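Local coordinates for protein Maltose/maltodextrin transport permease homologue (PDB 6FFL) that binds maltotriose through its solute-binding domain, fused to a transmembrane permease subunit that probably serves maltose and maltodextrin uptake, at residues A[72-77]-A[99-104]. Sequence-based numbering, arbitrary orientation.
With PT (platinum (II) ion), chain E.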
ATOM      1  N   PHE A  72      -4.866   9.172  13.328  1.00 15.16           N
ATOM      2  CA  PHE A  72      -5.458  10.482  13.076  1.00 14.85           C
ATOM      3  C   PHE A  72      -6.698  10.685  13.931  1.00 19.24           C
ATOM      4  O   PHE A  72      -6.900  11.761  14.506  1.00 18.90           O
ATOM      5  CB  PHE A  72      -5.833  10.643  11.599  1.00 12.96           C
ATOM      6  CG  PHE A  72      -4.663  10.830  10.658  1.00 14.81           C
ATOM      7  CD1 PHE A  72      -3.353  10.821  11.118  1.00 17.07           C
ATOM      8  CD2 PHE A  72      -4.894  11.018   9.294  1.00 13.38           C
ATOM      9  CE1 PHE A  72      -2.283  10.988  10.232  1.00 17.97           C
ATOM     10  CE2 PHE A  72      -3.837  11.191   8.396  1.00 15.02           C
ATOM     11  CZ  PHE A  72      -2.524  11.172   8.869  1.00 14.38           C
ATOM     12  N   ALA A  73      -7.554   9.661  14.013  1.00 15.59           N
ATOM     13  CA  ALA A  73      -8.796   9.819  14.766  1.00 21.12           C
ATOM     14  C   ALA A  73      -8.532   9.916  16.261  1.00 23.25           C
ATOM     15  O   ALA A  73      -9.109  10.776  16.947  1.00 21.72           O
ATOM     16  CB  ALA A  73      -9.748   8.663  14.461  1.00 21.87           C
ATOM     17  N   THR A  74      -7.658   9.055  16.793  1.00 20.13           N
ATOM     18  CA  THR A  74      -7.424   9.089  18.235  1.00 21.85           C
ATOM     19  C   THR A  74      -6.717  10.361  18.687  1.00 22.98           C
ATOM     20  O   THR A  74      -6.859  10.746  19.855  1.00 22.31           O
ATOM     21  CB  THR A  74      -6.625   7.860  18.703  1.00 29.87           C
ATOM     22  OG1 THR A  74      -5.326   7.854  18.109  1.00 34.71           O
ATOM     23  CG2 THR A  74      -7.345   6.588  18.350  1.00 30.33           C
ATOM     24  N   MET A  75      -5.971  11.023  17.802  1.00 20.32           N
ATOM     25  CA  MET A  75      -5.367  12.316  18.112  1.00 21.50           C
ATOM     26  C   MET A  75      -6.333  13.478  17.910  1.00 22.08           C
ATOM     27  O   MET A  75      -5.963  14.629  18.175  1.00 21.83           O
ATOM     28  CB  MET A  75      -4.124  12.544  17.247  1.00 22.59           C
ATOM     29  CG  MET A  75      -3.006  11.528  17.440  1.00 33.77           C
ATOM     30  SD  MET A  75      -1.992  11.836  18.890  1.00 42.10           S
ATOM     31  CE  MET A  75      -0.629  10.700  18.609  1.00 39.18           C
ATOM     32  N   GLY A  76      -7.547  13.200  17.443  1.00 19.62           N
ATOM     33  CA  GLY A  76      -8.548  14.228  17.223  1.00 19.42           C
ATOM     34  C   GLY A  76      -8.219  15.204  16.113  1.00 21.82           C
ATOM     35  O   GLY A  76      -8.657  16.353  16.166  1.00 28.11           O
ATOM     36  N   ILE A  77      -7.463  14.788  15.098  1.00 16.03           N
ATOM     37  CA  ILE A  77      -7.039  15.733  14.073  1.00 17.86           C
ATOM     38  C   ILE A  77      -7.781  15.557  12.752  1.00 22.08           C
ATOM     39  O   ILE A  77      -7.503  16.299  11.801  1.00 18.50           O
ATOM     40  CB  ILE A  77      -5.513  15.683  13.855  1.00 16.69           C
ATOM     41  CG1 ILE A  77      -5.075  14.289  13.393  1.00 17.73           C
ATOM     42  CG2 ILE A  77      -4.792  16.134  15.138  1.00 19.19           C
ATOM     43  CD1 ILE A  77      -3.553  14.170  13.113  1.00 17.32           C
ATOM     44  N   PRO A  99     -13.257   2.189   5.878  1.00 18.66           N
ATOM     45  CA  PRO A  99     -13.129   1.372   7.091  1.00 19.35           C
ATOM     46  C   PRO A  99     -13.631   2.135   8.303  1.00 18.35           C
ATOM     47  O   PRO A  99     -13.368   3.329   8.449  1.00 19.05           O
ATOM     48  CB  PRO A  99     -11.621   1.102   7.190  1.00 19.59           C
ATOM     49  CG  PRO A  99     -10.980   2.221   6.429  1.00 17.71           C
ATOM     50  CD  PRO A  99     -11.949   2.540   5.300  1.00 19.27           C
ATOM     51  N   VAL A 100     -14.350   1.428   9.173  1.00 21.99           N
ATOM     52  CA  VAL A 100     -14.942   2.012  10.373  1.00 22.03           C
ATOM     53  C   VAL A 100     -13.943   1.919  11.517  1.00 25.68           C
ATOM     54  O   VAL A 100     -13.236   0.916  11.675  1.00 23.86           O
ATOM     55  CB  VAL A 100     -16.265   1.302  10.728  1.00 25.52           C
ATOM     56  CG1 VAL A 100     -16.809   1.770  12.082  1.00 27.98           C
ATOM     57  CG2 VAL A 100     -17.296   1.536   9.636  1.00 29.21           C
ATOM     58  N   TYR A 101     -13.880   2.974  12.322  1.00 21.68           N
ATOM     59  CA  TYR A 101     -13.054   2.973  13.515  1.00 20.93           C
ATOM     60  C   TYR A 101     -13.814   3.715  14.599  1.00 26.42           C
ATOM     61  O   TYR A 101     -14.301   4.822  14.357  1.00 23.92           O
ATOM     62  CB  TYR A 101     -11.689   3.632  13.273  1.00 18.39           C
ATOM     63  CG  TYR A 101     -10.906   3.750  14.565  1.00 17.99           C
ATOM     64  CD1 TYR A 101     -10.390   2.616  15.180  1.00 21.47           C
ATOM     65  CD2 TYR A 101     -10.728   4.973  15.188  1.00 22.65           C
ATOM     66  CE1 TYR A 101      -9.703   2.694  16.371  1.00 20.81           C
ATOM     67  CE2 TYR A 101     -10.040   5.066  16.393  1.00 22.43           C
ATOM     68  CZ  TYR A 101      -9.527   3.918  16.973  1.00 21.89           C
ATOM     69  OH  TYR A 101      -8.842   3.981  18.162  1.00 30.57           O
ATOM     70  N   ASP A 102     -13.936   3.101  15.777  1.00 21.69           N
ATOM     71  CA  ASP A 102     -14.662   3.719  16.884  1.00 26.61           C
ATOM     72  C   ASP A 102     -16.084   4.070  16.461  1.00 31.03           C
ATOM     73  O   ASP A 102     -16.628   5.104  16.852  1.00 26.73           O
ATOM     74  CB  ASP A 102     -13.909   4.954  17.396  1.00 29.22           C
ATOM     75  CG  ASP A 102     -14.340   5.386  18.790  1.00 42.51           C
ATOM     76  OD1 ASP A 102     -14.940   4.574  19.526  1.00 38.00           O
ATOM     77  OD2 ASP A 102     -14.078   6.559  19.137  1.00 45.10           O
ATOM     78  N   GLY A 103     -16.670   3.234  15.605  1.00 29.28           N
ATOM     79  CA  GLY A 103     -18.032   3.413  15.159  1.00 33.28           C
ATOM     80  C   GLY A 103     -18.265   4.509  14.146  1.00 30.64           C
ATOM     81  O   GLY A 103     -19.424   4.779  13.819  1.00 29.23           O
ATOM     82  N   LYS A 104     -17.215   5.145  13.627  1.00 23.12           N
ATOM     83  CA  LYS A 104     -17.375   6.267  12.712  1.00 22.50           C
ATOM     84  C   LYS A 104     -16.520   6.076  11.467  1.00 19.21           C
ATOM     85  O   LYS A 104     -15.566   5.289  11.447  1.00 21.92           O
ATOM     86  CB  LYS A 104     -16.998   7.601  13.376  1.00 22.31           C
ATOM     87  CG  LYS A 104     -17.908   7.986  14.544  1.00 28.02           C
ATOM     88  CD  LYS A 104     -17.313   9.109  15.387  1.00 37.99           C
ATOM     89  CE  LYS A 104     -17.761   9.009  16.842  1.00 54.24           C
ATOM     90  NZ  LYS A 104     -17.503  10.268  17.601  1.00 63.90           N
TER
HETATM   91 PT    PT E 403      -1.036  13.882  18.424  0.64 33.73          PT
HETATM   92  O   HOH W   1      -0.737  13.440  16.364  1.00 33.06           O
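The Tyr101 ring meets the methyl groups of Ala73 and Thr74, both of which approach it obliquely. Asp102 CB sits over one face, nearer the ring's border than its middle, 3.8 Å from the ring plane. Ala73 CB meets the CD2-CE2 side of the ring, 3.9 Å from Tyr101 CD2. Thr74 CG2 meets the hydroxyl end of the ring. Thr74 CG2 lies 3.7 Å from Tyr101 CE2. The 3.0 Å between Thr74 CG2 and Tyr101 OH is short for a methyl against an oxygen, so the exact spacing is doubtful. No hydrogen bond crosses the contact. Tyr101 CG is anti to its backbone N (chi1 174°), which carries the ring out to the helix. Thr74 and Tyr101 cross at about a right angle. Thr74 OG1 is turned back into its own helix and bonds to Gly70 O, which leaves the methyl to meet the tyrosine. Pro345 touches both side chains. Beyond the contact, Met75 SD binds a platinum ion at 2.3 Å, with Met54 and a water as further ligands. This small surface contact joins the end of helix 69-74, closed by a Schellman motif at Gly76, to a beta hairpin whose type I' turn runs from Tyr101 to Lys104. Both elements belong to the periplasmic-binding-protein fold of the MalE domain.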